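Pyruvate kinase (Pseudomonas aeruginosa, PDB 6QXL) probably catalyses the last step of glycolysis, transferring the phosphoryl group of phosphoenolpyruvate to ADP to give pyruvate and ATP, using magnesium and potassium ions. Local coordinates at residues A[4-9]-A[308-313]; A[62-67]-A[188-193]; A[346-351]-A[394-399]; A[366-371]-A[398-403]. All coordinates share one frame; numbering follows the deposited sequence.

Interaction 1: residues A[4-9]-A[308-313]; sequences RRTKIV and DYTDAV
Beside the pairing of Lys7 with Ala312, the flat guanidinium of Arg4 carries Ile8 CD1 over the centre of one face, 3.6 Å above its plane, while Thr6 O and Lys7 CA lie in plane at its edge. Arg4 NH1 donates to Thr6 O over 2.9 Å, and the same nitrogen makes a salt bridge to Asp31, which fixes the rotation of the group. Across the contact the two backbones run parallel. Lys7 N meets Asp311 O at 2.9 Å with a nearly straight N-H...O angle of 174°; Val313 N then returns to Lys7 O at 2.9 Å, and Val9 N continues to Val313 O at 2.9 Å. Lys7 therefore bonds to the residues flanking Ala312, the alternation expected of parallel strands. Lys7 CB and Ala312 CB share one face of the sheet, 4.0 Å apart, whereas Ile8 and Val313 occupy the other. Val9 CG2 closes on Ala312 CB at 4.0 Å. Thr6 turns CG2 anti to its backbone N, which brings this methyl to 3.6 Å from Asp311 O, while OG1 bonds to Glu340. The charged ends are satisfied outside the pair: Lys7 NZ by backbone carbonyls that include Phe418 O, and Asp311 by a salt bridge to Arg395. Since strands 7-11 and 312-315 are the first and last of eight parallel strands, this pairing is the seam that closes the TIM barrel.

Interaction 2: residues A[62-67]-A[188-193]; sequences FVALLG and LDYVAV
Asp189, just before strand 190-193, turns its side chain toward the backbone of Leu65, which CB, CG and OD2 each approach. CB stands 3.6 Å from Leu65 O; CG, anti to the carbonyl carbon (chi1 -53°), lies near Leu65 N; and OD2 accepts from Leu65 N at 3.0 Å through its anti lone pair, away from OD1. OD2 also forms a salt bridge with Arg53, and OD1 one with Arg409, so both carboxylate oxygens are engaged. Leu65 O in turn takes Tyr190 N at 3.0 Å, with a weak bond from Asp189 N as well. Beyond this the parallel register is regular: Gly67 N donates to Tyr190 O, and Ala192 N to Gly67 O, each over 2.8 Å. The pair are the third and fourth strands of the TIM barrel, their segments 26° apart in direction, and between them in sequence the chain runs out through a mixed sheet, formed by strands between residues 74 and 162, the inserted B domain of pyruvate kinases. On one face Leu66 CG packs on Tyr190 CB at 3.9 Å, the two side chains crossing at about a right angle, and Ala64 CB touches the ring edge near its plane; Tyr190 OH bonds to Arg414 O. On the other face, where Leu65 packs on helix 42-58, Leu188 spreads its two methyls, CD2 on Leu65 CB at 3.8 Å and CD1 against Gly67 CA at 3.7 Å.

Interaction 3: residues A[346-351]-A[394-399]; sequences QKSSHR and SRIRSS
Ile396 packs its two branches against Ser348, His350 and Arg351 where two loops meet. Its CG2 makes a methyl-oxygen contact with Ser348 OG at 3.4 Å and lies 3.8 Å from His350 ND1, the Ile396 and His350 side chains crossing at about a right angle. The other branch, bent at chi2 -57°, brings CD1 over one face of the Arg351 guanidinium, 3.9 Å from Arg351 NE. Further on, Arg351 NH2 meets the aliphatic Arg395 CB at 3.8 Å; the two arginines lie side by side, yet their guanidinium planes are 83° apart. Arg351 NH2 hydrogen-bonds to Asn275, and Arg395 forms a salt bridge with Asp311. Polar and apolar atoms also meet without bonding: Arg397 CD sits 3.3 Å from Lys347 O, and Ser348 CB 3.4 Å from Arg397 O, while Arg397 NE bonds to Thr344 O. At the other end Gln346 CG rests on Ser399 CB. Hydrogen bonding between the segments is mediated by a water, which accepts from Arg397 N and bonds to Ser348 OG, each over 3.1 Å. Ser348 OG accepts from His350 N as well, closing an ST turn. His350 O reaches Tyr369 of the second subunit. The loop after helix 325-340 thus meets the C-terminal domain through methyl and methylene packing and a water bridge; Arg351 NH2 and Arg395 NE stay 6.4 Å apart, and the Asp311 salt bridge probably eases their repulsion.

Interaction 4: residues A[366-371]-A[398-403]; sequences ASMYTA and SSVPIY
Ser398 OG has two partners, Val400 N and Asn372 OD1, while its CB faces the helix. It accepts from Val400 N at 2.9 Å with an N-H...O angle of 174°, forming an ST turn, and Asn372, its other partner, lies farther along helix 359-373. The turn brings Ser398 and Val400 to the same side, toward residues 366-371, and the contact itself is apolar. Met368 carries most of it. Its chain bends twice, chi3 (-71°) placing CE against Ser398, Val400 and Ile402. CE touches Ser398 CB at 3.3 Å, a close approach, then Val400 CG1 at 3.9 Å and Ile402 CD1 at 4.0 Å. The Met368 and Ile402 side chains cross at about a right angle, and SD lies 4.1 Å from Ile402 CD1. Val400 places CG1 between its backbone N and carbonyl carbon, chi1 75°, and this one methyl meets Met368 and also Ala371 CB, 4.0 Å off. Met368 and Ala371, three residues apart, present neighbouring positions of one helical face. Within the helix, Ala366 O takes Thr370 N at 2.9 Å and Thr370 OG1 at 2.8 Å from opposite faces of its carbonyl plane. In the C-terminal alpha/beta domain the helix lies on the sheet, with Met368 against Ile380 of strand 377-383 and Ala371 against Ile457 of strand 455-461; Met393 of helix 388-394 flanks Met368, and Tyr369 stacks on Tyr369 of the second subunit.

Interactions 1 and 2 belong to one barrel, the second nested in the loop closed by the first, with centres 15 Å apart. They lie near the active site: the side chains of Val9 and Ala192 are about 9 and 8 Å from bound malonate, and Ala192 is about 9 Å from the magnesium ion held by Glu223 and Asp250. Interactions 3 and 4 share Ser398 and Ser399; the side chains of Arg395 (interaction 3) and Ile402 (interaction 4) are about 13 and 10 Å from bound glucose-6-phosphate. Barrel and C-terminal domain meet directly through a salt bridge, Asp311 OD2 to Arg395 NH2 at 2.7 Å, and a probable hydrogen bond, Arg5 NH1 to Val400 O at 2.9 Å. Both interactions 3 and 4 also reach the second subunit.

Interaction 1: residues A[4-9]-A[308-313]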
loop_
_atom_site.group_PDB
_atom_site.type_symbol
_atom_site.label_atom_id
_atom_site.label_comp_id
_atom_site.label_asym_id
_atom_site.label_seq_id
_atom_site.Cartn_x
_atom_site.Cartn_y
_atom_site.Cartn_z
ATOM N N ARG A 4 14.943 -26.918 -6.233
ATOM C CA ARG A 4 14.320 -26.091 -7.265
ATOM C C ARG A 4 12.806 -26.276 -7.235
ATOM O O ARG A 4 12.317 -27.379 -7.094
ATOM C CB ARG A 4 14.852 -26.456 -8.646
ATOM C CG ARG A 4 14.020 -25.960 -9.826
ATOM C CD ARG A 4 14.767 -26.211 -11.125
ATOM N NE ARG A 4 15.120 -27.611 -11.299
ATOM C CZ ARG A 4 14.345 -28.533 -11.849
ATOM N NH1 ARG A 4 13.130 -28.252 -12.314
ATOM N NH2 ARG A 4 14.808 -29.783 -11.967
ATOM N N ARG A 5 12.086 -25.177 -7.386
ATOM C CA ARG A 5 10.640 -25.171 -7.394
ATOM C C ARG A 5 10.032 -25.047 -8.773
ATOM O O ARG A 5 8.974 -25.616 -9.037
ATOM C CB ARG A 5 10.123 -24.032 -6.520
ATOM C CG ARG A 5 10.556 -24.132 -5.051
ATOM C CD ARG A 5 10.112 -22.861 -4.287
ATOM N NE ARG A 5 8.667 -22.764 -4.089
ATOM C CZ ARG A 5 7.982 -23.449 -3.179
ATOM N NH1 ARG A 5 8.580 -24.311 -2.372
ATOM N NH2 ARG A 5 6.667 -23.288 -3.070
ATOM N N THR A 6 10.664 -24.279 -9.656
ATOM C CA THR A 6 10.139 -24.097 -11.007
ATOM C C THR A 6 10.392 -25.364 -11.800
ATOM O O THR A 6 11.470 -25.957 -11.698
ATOM C CB THR A 6 10.790 -22.871 -11.680
ATOM O OG1 THR A 6 10.606 -21.725 -10.832
ATOM C CG2 THR A 6 10.159 -22.600 -13.028
ATOM N N LYS A 7 9.406 -25.778 -12.586
ATOM C CA LYS A 7 9.484 -27.069 -13.260
ATOM C C LYS A 7 9.974 -26.906 -14.684
ATOM O O LYS A 7 9.805 -25.862 -15.289
ATOM C CB LYS A 7 8.137 -27.777 -13.218
ATOM C CG LYS A 7 7.593 -27.973 -11.810
ATOM C CD LYS A 7 8.546 -28.781 -10.908
ATOM C CE LYS A 7 7.942 -29.039 -9.527
ATOM N NZ LYS A 7 6.679 -29.848 -9.603
ATOM N N ILE A 8 10.604 -27.962 -15.203
ATOM C CA ILE A 8 11.233 -27.947 -16.523
ATOM C C ILE A 8 10.535 -28.913 -17.465
ATOM O O ILE A 8 10.456 -30.102 -17.186
ATOM C CB ILE A 8 12.715 -28.311 -16.430
ATOM C CG1 ILE A 8 13.472 -27.216 -15.654
ATOM C CG2 ILE A 8 13.296 -28.488 -17.832
ATOM C CD1 ILE A 8 14.941 -27.518 -15.339
ATOM N N VAL A 9 10.038 -28.391 -18.577
ATOM C CA VAL A 9 9.476 -29.201 -19.645
ATOM C C VAL A 9 10.513 -29.344 -20.753
ATOM O O VAL A 9 11.008 -28.342 -21.271
ATOM C CB VAL A 9 8.236 -28.549 -20.237
ATOM C CG1 VAL A 9 7.631 -29.440 -21.310
ATOM C CG2 VAL A 9 7.235 -28.250 -19.140
ATOM N N ASP A 308 8.322 -13.796 -12.806
ATOM C CA ASP A 308 6.908 -13.643 -13.183
ATOM C C ASP A 308 6.017 -14.715 -12.515
ATOM O O ASP A 308 4.792 -14.633 -12.599
ATOM C CB ASP A 308 6.699 -13.729 -14.701
ATOM C CG ASP A 308 7.485 -12.680 -15.512
ATOM O OD1 ASP A 308 7.653 -11.535 -15.016
ATOM O OD2 ASP A 308 7.947 -13.004 -16.652
ATOM N N TYR A 309 6.639 -15.726 -11.893
ATOM C CA TYR A 309 5.944 -16.822 -11.212
ATOM C C TYR A 309 5.262 -17.806 -12.171
ATOM O O TYR A 309 4.158 -18.286 -11.928
ATOM C CB TYR A 309 4.979 -16.332 -10.087
ATOM C CG TYR A 309 5.287 -17.032 -8.799
ATOM C CD1 TYR A 309 6.415 -16.654 -8.045
ATOM C CD2 TYR A 309 4.528 -18.121 -8.361
ATOM C CE1 TYR A 309 6.741 -17.313 -6.875
ATOM C CE2 TYR A 309 4.852 -18.783 -7.181
ATOM C CZ TYR A 309 5.960 -18.378 -6.451
ATOM O OH TYR A 309 6.302 -19.036 -5.299
ATOM N N THR A 310 5.960 -18.130 -13.245
ATOM C CA THR A 310 5.575 -19.231 -14.107
ATOM C C THR A 310 5.715 -20.539 -13.331
ATOM O O THR A 310 6.557 -20.660 -12.435
ATOM C CB THR A 310 6.459 -19.253 -15.388
ATOM O OG1 THR A 310 5.821 -20.024 -16.415
ATOM C CG2 THR A 310 7.847 -19.789 -15.130
ATOM N N ASP A 311 4.898 -21.520 -13.681
ATOM C CA ASP A 311 5.029 -22.839 -13.084
ATOM C C ASP A 311 6.212 -23.577 -13.684
ATOM O O ASP A 311 6.960 -24.248 -12.979
ATOM C CB ASP A 311 3.806 -23.707 -13.293
ATOM C CG ASP A 311 2.683 -23.379 -12.346
ATOM O OD1 ASP A 311 1.922 -22.384 -12.538
ATOM O OD2 ASP A 311 2.520 -24.239 -11.431
ATOM N N ALA A 312 6.351 -23.471 -15.001
ATOM C CA ALA A 312 7.384 -24.200 -15.696
ATOM C C ALA A 312 7.946 -23.398 -16.847
ATOM O O ALA A 312 7.286 -22.529 -17.403
ATOM C CB ALA A 312 6.844 -25.524 -16.207
ATOM N N VAL A 313 9.165 -23.763 -17.208
ATOM C CA VAL A 313 9.848 -23.249 -18.374
ATOM C C VAL A 313 10.124 -24.438 -19.275
ATOM O O VAL A 313 10.299 -25.552 -18.792
ATOM C CB VAL A 313 11.145 -22.541 -17.982
ATOM C CG1 VAL A 313 10.818 -21.211 -17.325
ATOM C CG2 VAL A 313 11.976 -23.377 -17.035
#

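Interaction 2: residues A[62-67]-A[188-193]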
loop_
_atom_site.group_PDB
_atom_site.type_symbol
_atom_site.label_atom_id
_atom_site.label_comp_id
_atom_site.label_asym_id
_atom_site.label_seq_id
_atom_site.Cartn_x
_atom_site.Cartn_y
_atom_site.Cartn_z
ATOM N N PHE A 62 9.206 -38.466 -10.701
ATOM C CA PHE A 62 7.858 -38.440 -11.227
ATOM C C PHE A 62 7.840 -37.436 -12.351
ATOM O O PHE A 62 7.848 -36.229 -12.122
ATOM C CB PHE A 62 6.870 -38.102 -10.112
ATOM C CG PHE A 62 6.906 -39.096 -9.008
ATOM C CD1 PHE A 62 7.848 -38.966 -7.979
ATOM C CD2 PHE A 62 6.075 -40.209 -9.026
ATOM C CE1 PHE A 62 7.931 -39.902 -6.969
ATOM C CE2 PHE A 62 6.129 -41.143 -8.011
ATOM C CZ PHE A 62 7.072 -41.006 -7.005
ATOM N N VAL A 63 7.876 -37.961 -13.575
ATOM C CA VAL A 63 7.910 -37.163 -14.778
ATOM C C VAL A 63 6.591 -37.319 -15.523
ATOM O O VAL A 63 6.193 -38.418 -15.877
ATOM C CB VAL A 63 9.078 -37.582 -15.674
ATOM C CG1 VAL A 63 9.064 -36.794 -16.989
ATOM C CG2 VAL A 63 10.410 -37.403 -14.919
ATOM N N ALA A 64 5.908 -36.206 -15.763
ATOM C CA ALA A 64 4.689 -36.237 -16.550
ATOM C C ALA A 64 5.027 -36.334 -18.027
ATOM O O ALA A 64 6.141 -36.018 -18.439
ATOM C CB ALA A 64 3.853 -34.991 -16.286
ATOM N N LEU A 65 4.033 -36.763 -18.804
ATOM C CA LEU A 65 4.117 -36.799 -20.238
ATOM C C LEU A 65 3.078 -35.879 -20.815
ATOM O O LEU A 65 1.895 -35.989 -20.510
ATOM C CB LEU A 65 3.898 -38.212 -20.782
ATOM C CG LEU A 65 4.864 -39.305 -20.339
ATOM C CD1 LEU A 65 4.661 -40.560 -21.228
ATOM C CD2 LEU A 65 6.322 -38.871 -20.367
ATOM N N LEU A 66 3.541 -34.974 -21.670
ATOM C CA LEU A 66 2.689 -34.010 -22.319
ATOM C C LEU A 66 2.731 -34.308 -23.808
ATOM O O LEU A 66 3.819 -34.438 -24.381
ATOM C CB LEU A 66 3.195 -32.597 -22.025
ATOM C CG LEU A 66 2.399 -31.455 -22.648
ATOM C CD1 LEU A 66 2.445 -30.254 -21.739
ATOM C CD2 LEU A 66 2.922 -31.069 -24.007
ATOM N N GLY A 67 1.545 -34.393 -24.411
ATOM C CA GLY A 67 1.400 -34.632 -25.834
ATOM C C GLY A 67 0.899 -33.378 -26.500
ATOM O O GLY A 67 -0.151 -32.849 -26.126
ATOM N N LEU A 188 -1.445 -40.406 -21.456
ATOM C CA LEU A 188 -0.679 -39.189 -21.272
ATOM C C LEU A 188 -1.288 -38.342 -20.159
ATOM O O LEU A 188 -2.504 -38.307 -19.980
ATOM C CB LEU A 188 -0.610 -38.397 -22.577
ATOM C CG LEU A 188 0.125 -39.049 -23.752
ATOM C CD1 LEU A 188 0.269 -38.054 -24.880
ATOM C CD2 LEU A 188 1.492 -39.586 -23.340
ATOM N N ASP A 189 -0.420 -37.679 -19.410
ATOM C CA ASP A 189 -0.837 -36.854 -18.285
ATOM C C ASP A 189 -1.372 -35.488 -18.726
ATOM O O ASP A 189 -2.299 -34.957 -18.115
ATOM C CB ASP A 189 0.330 -36.708 -17.337
ATOM C CG ASP A 189 0.900 -38.053 -16.936
ATOM O OD1 ASP A 189 0.187 -38.836 -16.297
ATOM O OD2 ASP A 189 2.028 -38.365 -17.320
ATOM N N TYR A 190 -0.787 -34.925 -19.787
ATOM C CA TYR A 190 -1.216 -33.635 -20.327
ATOM C C TYR A 190 -1.329 -33.721 -21.835
ATOM O O TYR A 190 -0.542 -34.396 -22.490
ATOM C CB TYR A 190 -0.215 -32.519 -19.959
ATOM C CG TYR A 190 -0.226 -32.129 -18.510
ATOM C CD1 TYR A 190 -1.197 -31.273 -18.006
ATOM C CD2 TYR A 190 0.729 -32.619 -17.637
ATOM C CE1 TYR A 190 -1.203 -30.919 -16.672
ATOM C CE2 TYR A 190 0.727 -32.264 -16.299
ATOM C CZ TYR A 190 -0.220 -31.403 -15.839
ATOM O OH TYR A 190 -0.225 -31.087 -14.513
ATOM N N VAL A 191 -2.304 -33.008 -22.375
ATOM C CA VAL A 191 -2.462 -32.839 -23.813
ATOM C C VAL A 191 -2.580 -31.350 -24.098
ATOM O O VAL A 191 -3.383 -30.659 -23.481
ATOM C CB VAL A 191 -3.709 -33.561 -24.321
ATOM C CG1 VAL A 191 -4.009 -33.208 -25.770
ATOM C CG2 VAL A 191 -3.504 -35.056 -24.194
ATOM N N ALA A 192 -1.789 -30.869 -25.054
ATOM C CA ALA A 192 -1.768 -29.452 -25.406
ATOM C C ALA A 192 -2.445 -29.214 -26.731
ATOM O O ALA A 192 -2.140 -29.881 -27.726
ATOM C CB ALA A 192 -0.349 -28.939 -25.451
ATOM N N VAL A 193 -3.370 -28.259 -26.752
ATOM C CA VAL A 193 -4.086 -27.878 -27.960
ATOM C C VAL A 193 -3.399 -26.671 -28.589
ATOM O O VAL A 193 -3.156 -25.682 -27.914
ATOM C CB VAL A 193 -5.542 -27.537 -27.627
ATOM C CG1 VAL A 193 -6.301 -27.090 -28.864
ATOM C CG2 VAL A 193 -6.207 -28.738 -27.002
#

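Interaction 3: residues A[346-351]-A[394-399]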
loop_
_atom_site.group_PDB
_atom_site.type_symbol
_atom_site.label_atom_id
_atom_site.label_comp_id
_atom_site.label_asym_id
_atom_site.label_seq_id
_atom_site.Cartn_x
_atom_site.Cartn_y
_atom_site.Cartn_z
ATOM N N GLN A 346 9.142 -15.426 -2.561
ATOM C CA GLN A 346 8.662 -16.032 -1.310
ATOM C C GLN A 346 7.601 -15.210 -0.559
ATOM O O GLN A 346 7.016 -15.735 0.372
ATOM C CB GLN A 346 9.872 -16.292 -0.397
ATOM C CG GLN A 346 11.176 -16.530 -1.170
ATOM C CD GLN A 346 12.381 -16.694 -0.272
ATOM O OE1 GLN A 346 12.296 -16.528 0.956
ATOM N NE2 GLN A 346 13.547 -16.898 -0.898
ATOM N N LYS A 347 7.332 -13.971 -0.962
ATOM C CA LYS A 347 6.386 -13.096 -0.255
ATOM C C LYS A 347 5.083 -12.965 -1.034
ATOM O O LYS A 347 5.109 -12.737 -2.250
ATOM C CB LYS A 347 7.000 -11.709 -0.013
ATOM C CG LYS A 347 8.245 -11.724 0.853
ATOM C CD LYS A 347 8.856 -10.315 0.932
ATOM C CE LYS A 347 10.327 -10.296 1.340
ATOM N NZ LYS A 347 10.755 -8.880 1.346
ATOM N N SER A 348 3.958 -13.112 -0.341
ATOM C CA SER A 348 2.627 -13.095 -0.956
ATOM C C SER A 348 1.715 -12.070 -0.253
ATOM O O SER A 348 1.856 -11.807 0.941
ATOM C CB SER A 348 2.000 -14.513 -0.915
ATOM O OG SER A 348 0.688 -14.519 -1.429
ATOM N N SER A 349 0.801 -11.492 -1.023
ATOM C CA SER A 349 -0.305 -10.705 -0.470
ATOM C C SER A 349 -1.500 -11.583 0.005
ATOM O O SER A 349 -2.424 -11.087 0.640
ATOM C CB SER A 349 -0.796 -9.692 -1.499
ATOM O OG SER A 349 -1.421 -10.351 -2.610
ATOM N N HIS A 350 -1.470 -12.879 -0.329
ATOM C CA HIS A 350 -2.430 -13.864 0.162
ATOM C C HIS A 350 -3.886 -13.612 -0.205
ATOM O O HIS A 350 -4.804 -13.972 0.534
ATOM C CB HIS A 350 -2.272 -14.157 1.660
ATOM C CG HIS A 350 -0.944 -14.748 2.015
ATOM N ND1 HIS A 350 -0.619 -16.092 1.901
ATOM C CD2 HIS A 350 0.179 -14.126 2.418
ATOM C CE1 HIS A 350 0.628 -16.253 2.236
ATOM N NE2 HIS A 350 1.156 -15.095 2.580
ATOM N N ARG A 351 -4.073 -12.982 -1.370
ATOM C CA ARG A 351 -5.393 -12.665 -1.895
ATOM C C ARG A 351 -6.281 -11.892 -0.907
ATOM O O ARG A 351 -7.499 -12.083 -0.881
ATOM C CB ARG A 351 -6.060 -13.956 -2.398
ATOM C CG ARG A 351 -5.251 -14.642 -3.497
ATOM C CD ARG A 351 -5.919 -15.906 -3.998
ATOM N NE ARG A 351 -5.326 -16.388 -5.258
ATOM C CZ ARG A 351 -5.728 -17.466 -5.921
ATOM N NH1 ARG A 351 -6.731 -18.221 -5.449
ATOM N NH2 ARG A 351 -5.149 -17.796 -7.072
ATOM N N SER A 394 -0.246 -24.025 -4.591
ATOM C CA SER A 394 0.907 -23.590 -5.361
ATOM C C SER A 394 0.648 -22.341 -6.212
ATOM O O SER A 394 1.579 -21.812 -6.801
ATOM C CB SER A 394 1.413 -24.746 -6.218
ATOM O OG SER A 394 0.423 -25.185 -7.113
ATOM N N ARG A 395 -0.599 -21.865 -6.254
ATOM C CA ARG A 395 -0.883 -20.545 -6.816
ATOM C C ARG A 395 -0.385 -19.391 -5.949
ATOM O O ARG A 395 -0.340 -18.277 -6.405
ATOM C CB ARG A 395 -2.374 -20.328 -7.041
ATOM C CG ARG A 395 -3.123 -21.351 -7.870
ATOM C CD ARG A 395 -2.478 -21.668 -9.185
ATOM N NE ARG A 395 -1.354 -22.586 -9.001
ATOM C CZ ARG A 395 -0.414 -22.805 -9.902
ATOM N NH1 ARG A 395 -0.434 -22.169 -11.074
ATOM N NH2 ARG A 395 0.570 -23.638 -9.605
ATOM N N ILE A 396 -0.015 -19.653 -4.707
ATOM C CA ILE A 396 0.375 -18.606 -3.778
ATOM C C ILE A 396 1.882 -18.564 -3.681
ATOM O O ILE A 396 2.529 -19.588 -3.501
ATOM C CB ILE A 396 -0.234 -18.887 -2.384
ATOM C CG1 ILE A 396 -1.752 -18.963 -2.464
ATOM C CG2 ILE A 396 0.167 -17.839 -1.388
ATOM C CD1 ILE A 396 -2.385 -17.731 -3.042
ATOM N N ARG A 397 2.444 -17.368 -3.769
ATOM C CA ARG A 397 3.887 -17.239 -3.682
ATOM C C ARG A 397 4.348 -17.734 -2.339
ATOM O O ARG A 397 3.788 -17.347 -1.320
ATOM C CB ARG A 397 4.338 -15.801 -3.860
ATOM C CG ARG A 397 4.233 -15.264 -5.281
ATOM C CD ARG A 397 4.460 -13.753 -5.291
ATOM N NE ARG A 397 5.412 -13.366 -6.349
ATOM C CZ ARG A 397 5.069 -13.055 -7.578
ATOM N NH1 ARG A 397 3.792 -13.035 -7.965
ATOM N NH2 ARG A 397 6.008 -12.778 -8.448
ATOM N N SER A 398 5.360 -18.590 -2.342
ATOM C CA SER A 398 5.950 -19.098 -1.123
ATOM C C SER A 398 7.263 -19.779 -1.441
ATOM O O SER A 398 7.554 -20.073 -2.590
ATOM C CB SER A 398 4.998 -20.118 -0.473
ATOM O OG SER A 398 5.593 -20.734 0.665
ATOM N N SER A 399 8.062 -20.043 -0.423
ATOM C CA SER A 399 9.196 -20.952 -0.589
ATOM C C SER A 399 9.070 -22.255 0.227
ATOM O O SER A 399 10.011 -23.036 0.277
ATOM C CB SER A 399 10.478 -20.214 -0.228
ATOM O OG SER A 399 10.427 -19.792 1.099
HETATM O O HOH W 1 0.880 -14.816 -4.512
#

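Interaction 4: residues A[366-371]-A[398-403]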
loop_
_atom_site.group_PDB
_atom_site.type_symbol
_atom_site.label_atom_id
_atom_site.label_comp_id
_atom_site.label_asym_id
_atom_site.label_seq_id
_atom_site.Cartn_x
_atom_site.Cartn_y
_atom_site.Cartn_z
ATOM N N ALA A 366 -5.523 -21.017 3.424
ATOM C CA ALA A 366 -5.225 -20.843 4.834
ATOM C C ALA A 366 -3.893 -21.467 5.216
ATOM O O ALA A 366 -3.195 -20.960 6.097
ATOM C CB ALA A 366 -6.346 -21.423 5.674
ATOM N N SER A 367 -3.533 -22.559 4.547
ATOM C CA SER A 367 -2.263 -23.224 4.810
ATOM C C SER A 367 -1.099 -22.405 4.300
ATOM O O SER A 367 -0.070 -22.294 4.977
ATOM C CB SER A 367 -2.231 -24.611 4.165
ATOM O OG SER A 367 -3.329 -25.395 4.571
ATOM N N MET A 368 -1.241 -21.839 3.103
ATOM C CA MET A 368 -0.161 -20.990 2.579
ATOM C C MET A 368 0.037 -19.758 3.445
ATOM O O MET A 368 1.181 -19.406 3.770
ATOM C CB MET A 368 -0.413 -20.612 1.138
ATOM C CG MET A 368 -0.452 -21.818 0.210
ATOM S SD MET A 368 0.918 -22.970 0.429
ATOM C CE MET A 368 2.279 -22.035 -0.251
ATOM N N TYR A 369 -1.070 -19.139 3.874
ATOM C CA TYR A 369 -0.990 -18.057 4.854
ATOM C C TYR A 369 -0.253 -18.495 6.110
ATOM O O TYR A 369 0.675 -17.830 6.558
ATOM C CB TYR A 369 -2.375 -17.568 5.214
ATOM C CG TYR A 369 -2.434 -16.598 6.368
ATOM C CD1 TYR A 369 -2.173 -15.240 6.174
ATOM C CD2 TYR A 369 -2.783 -17.033 7.646
ATOM C CE1 TYR A 369 -2.262 -14.352 7.226
ATOM C CE2 TYR A 369 -2.908 -16.125 8.689
ATOM C CZ TYR A 369 -2.654 -14.793 8.472
ATOM O OH TYR A 369 -2.777 -13.912 9.514
ATOM N N THR A 370 -0.645 -19.626 6.670
ATOM C CA THR A 370 -0.028 -20.077 7.902
ATOM C C THR A 370 1.460 -20.356 7.712
ATOM O O THR A 370 2.288 -19.922 8.511
ATOM C CB THR A 370 -0.741 -21.322 8.438
ATOM O OG1 THR A 370 -2.113 -21.003 8.648
ATOM C CG2 THR A 370 -0.134 -21.774 9.735
ATOM N N ALA A 371 1.799 -21.071 6.645
ATOM C CA ALA A 371 3.195 -21.449 6.388
ATOM C C ALA A 371 4.082 -20.241 6.135
ATOM O O ALA A 371 5.214 -20.184 6.617
ATOM C CB ALA A 371 3.288 -22.418 5.231
ATOM N N SER A 398 5.360 -18.590 -2.342
ATOM C CA SER A 398 5.950 -19.098 -1.123
ATOM C C SER A 398 7.263 -19.779 -1.441
ATOM O O SER A 398 7.554 -20.073 -2.590
ATOM C CB SER A 398 4.998 -20.118 -0.473
ATOM O OG SER A 398 5.593 -20.734 0.665
ATOM N N SER A 399 8.062 -20.043 -0.423
ATOM C CA SER A 399 9.196 -20.952 -0.589
ATOM C C SER A 399 9.070 -22.255 0.227
ATOM O O SER A 399 10.011 -23.036 0.277
ATOM C CB SER A 399 10.478 -20.214 -0.228
ATOM O OG SER A 399 10.427 -19.792 1.099
ATOM N N VAL A 400 7.907 -22.505 0.829
ATOM C CA VAL A 400 7.710 -23.711 1.619
ATOM C C VAL A 400 7.437 -24.905 0.693
ATOM O O VAL A 400 6.623 -24.792 -0.222
ATOM C CB VAL A 400 6.535 -23.551 2.605
ATOM C CG1 VAL A 400 5.158 -23.625 1.910
ATOM C CG2 VAL A 400 6.609 -24.641 3.677
ATOM N N PRO A 401 8.105 -26.048 0.917
ATOM C CA PRO A 401 7.816 -27.233 0.093
ATOM C C PRO A 401 6.415 -27.772 0.267
ATOM O O PRO A 401 5.962 -27.960 1.393
ATOM C CB PRO A 401 8.829 -28.249 0.594
ATOM C CG PRO A 401 9.907 -27.465 1.246
ATOM C CD PRO A 401 9.276 -26.241 1.787
ATOM N N ILE A 402 5.727 -27.977 -0.844
ATOM C CA ILE A 402 4.403 -28.572 -0.863
ATOM C C ILE A 402 4.517 -30.022 -1.337
ATOM O O ILE A 402 4.948 -30.292 -2.459
ATOM C CB ILE A 402 3.490 -27.797 -1.819
ATOM C CG1 ILE A 402 3.400 -26.336 -1.374
ATOM C CG2 ILE A 402 2.112 -28.456 -1.899
ATOM C CD1 ILE A 402 2.691 -25.426 -2.344
ATOM N N TYR A 403 4.134 -30.962 -0.479
ATOM C CA TYR A 403 4.178 -32.392 -0.817
ATOM C C TYR A 403 2.794 -32.930 -1.097
ATOM O O TYR A 403 1.941 -32.882 -0.228
ATOM C CB TYR A 403 4.837 -33.147 0.300
ATOM C CG TYR A 403 6.281 -32.777 0.454
ATOM C CD1 TYR A 403 7.250 -33.326 -0.373
ATOM C CD2 TYR A 403 6.687 -31.866 1.412
ATOM C CE1 TYR A 403 8.588 -32.976 -0.237
ATOM C CE2 TYR A 403 8.035 -31.539 1.554
ATOM C CZ TYR A 403 8.959 -32.099 0.719
ATOM O OH TYR A 403 10.261 -31.760 0.861
#